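Local coordinates for protein disulfide-isomerase A4 (Rattus norvegicus, PDB 3EC3) that catalyses the rearrangement of disulfide bonds in proteins of the endoplasmic reticulum, represented here by its noncatalytic b and b' thioredoxin-like domains, at residues Ile199-Glu202 and Ser203-Phe207. The protein carries 1 engineered substitution. Sequence-based numbering, arbitrary orientation.
Sequences ILDE and SGKKF
Asp201 folds its carboxylate back over the turn that joins two antiparallel strands, a worked example of a hairpin in which one side-chain oxygen gathers the turn's amides alongside two backbone bonds. A chi1 of 80° tucks CG in between both main-chain branches, which brings OD1 over the amides that follow. Ser203 N reaches Asp201 OD1 at 3.0 Å from above the carboxylate plane, forming an Asx turn nested in the type I turn, whereas Lys205 N meets the same OD1 at 2.9 Å on the syn side, from the opposite face; Gly204 N adds a weak third bond. Asp201 O closes the type I turn by accepting from Gly204 N and also takes a water, while Asp201 N bonds to Lys205 O almost straight (172°). Gly204 follows with a positive phi of 108°, where a side chain would collide with the carbonyl oxygen of Ser203.

This inner side of the turn is tight, and so is the strand end: Ile199 N to Phe207 O and Phe207 N to Ile199 O are both 2.9 Å, and Ile199 packs on Phe222 and Phe226 of helix 216-227. Asp201 OD2 approaches the edge of the Phe207 ring, 3.6 Å from Phe207 CE1. The loose side is outward, where Glu202, Ser203 and Lys205 are exposed. With an alanine in place of Asp201, the amides of Ser203 and Lys205 would probably lose their shared acceptor, leaving the turn to its backbone bonds. Beside 206-208, the outermost strand within this chain of the second thioredoxin-like domain's sheet, successive N-H groups are likely to stabilise the carboxylate's negative charge, with Lys205 NZ 6.9 Å from Asp201 OD2.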
# COMPACT_ATOMS: atom_id res chain seq x y z
N ILE A 199 -13.24 -11.45 -2.49
CA ILE A 199 -12.24 -11.82 -1.52
C ILE A 199 -11.43 -13.00 -2.03
O ILE A 199 -11.99 -14.01 -2.45
CB ILE A 199 -12.88 -12.17 -0.15
CG1 ILE A 199 -13.66 -10.96 0.38
CG2 ILE A 199 -11.78 -12.69 0.84
CD1 ILE A 199 -14.31 -11.11 1.71
N LEU A 200 -10.10 -12.87 -1.99
CA LEU A 200 -9.22 -14.02 -2.23
C LEU A 200 -8.74 -14.58 -0.87
O LEU A 200 -8.16 -13.84 -0.07
CB LEU A 200 -8.01 -13.60 -3.09
CG LEU A 200 -8.12 -12.61 -4.26
CD1 LEU A 200 -6.90 -12.69 -5.17
CD2 LEU A 200 -9.40 -12.82 -5.07
N ASP A 201 -8.97 -15.88 -0.61
CA ASP A 201 -8.52 -16.46 0.67
C ASP A 201 -7.19 -17.19 0.61
O ASP A 201 -6.59 -17.37 -0.46
CB ASP A 201 -9.61 -17.31 1.36
CG ASP A 201 -9.73 -18.71 0.78
OD1 ASP A 201 -8.96 -19.04 -0.16
OD2 ASP A 201 -10.58 -19.48 1.26
N GLU A 202 -6.75 -17.63 1.79
CA GLU A 202 -5.44 -18.20 2.01
C GLU A 202 -5.29 -19.54 1.32
O GLU A 202 -4.17 -20.00 1.11
CB GLU A 202 -5.24 -18.39 3.51
CG GLU A 202 -4.04 -17.67 4.08
CD GLU A 202 -4.34 -17.03 5.43
OE1 GLU A 202 -5.53 -16.93 5.81
OE2 GLU A 202 -3.38 -16.61 6.10
N SER A 203 -6.41 -20.17 0.97
CA SER A 203 -6.39 -21.52 0.37
C SER A 203 -6.37 -21.53 -1.15
O SER A 203 -6.11 -22.56 -1.78
CB SER A 203 -7.58 -22.37 0.87
OG SER A 203 -7.67 -22.34 2.28
N GLY A 204 -6.67 -20.39 -1.75
CA GLY A 204 -6.70 -20.28 -3.20
C GLY A 204 -8.10 -20.15 -3.75
O GLY A 204 -8.29 -20.12 -4.97
N LYS A 205 -9.08 -20.08 -2.86
CA LYS A 205 -10.48 -19.92 -3.24
C LYS A 205 -10.81 -18.43 -3.37
O LYS A 205 -10.12 -17.59 -2.78
CB LYS A 205 -11.38 -20.60 -2.22
CG LYS A 205 -10.94 -22.05 -1.91
CD LYS A 205 -12.07 -22.97 -1.49
CE LYS A 205 -11.55 -24.40 -1.35
NZ LYS A 205 -12.60 -25.47 -1.41
N LYS A 206 -11.85 -18.12 -4.14
CA LYS A 206 -12.28 -16.75 -4.39
C LYS A 206 -13.78 -16.62 -4.13
O LYS A 206 -14.53 -17.57 -4.38
CB LYS A 206 -11.95 -16.35 -5.82
CG LYS A 206 -10.44 -16.25 -6.09
CD LYS A 206 -10.08 -16.79 -7.50
CE LYS A 206 -8.55 -16.94 -7.69
NZ LYS A 206 -7.76 -15.67 -7.49
N PHE A 207 -14.20 -15.48 -3.60
CA PHE A 207 -15.61 -15.26 -3.28
C PHE A 207 -16.07 -13.95 -3.92
O PHE A 207 -15.44 -12.92 -3.72
CB PHE A 207 -15.81 -15.23 -1.76
CG PHE A 207 -15.22 -16.42 -1.05
CD1 PHE A 207 -13.88 -16.42 -0.64
CD2 PHE A 207 -15.99 -17.56 -0.82
CE1 PHE A 207 -13.33 -17.53 -0.00
CE2 PHE A 207 -15.45 -18.69 -0.18
CZ PHE A 207 -14.12 -18.67 0.23
O HOH W 1 -6.76 -16.94 -2.97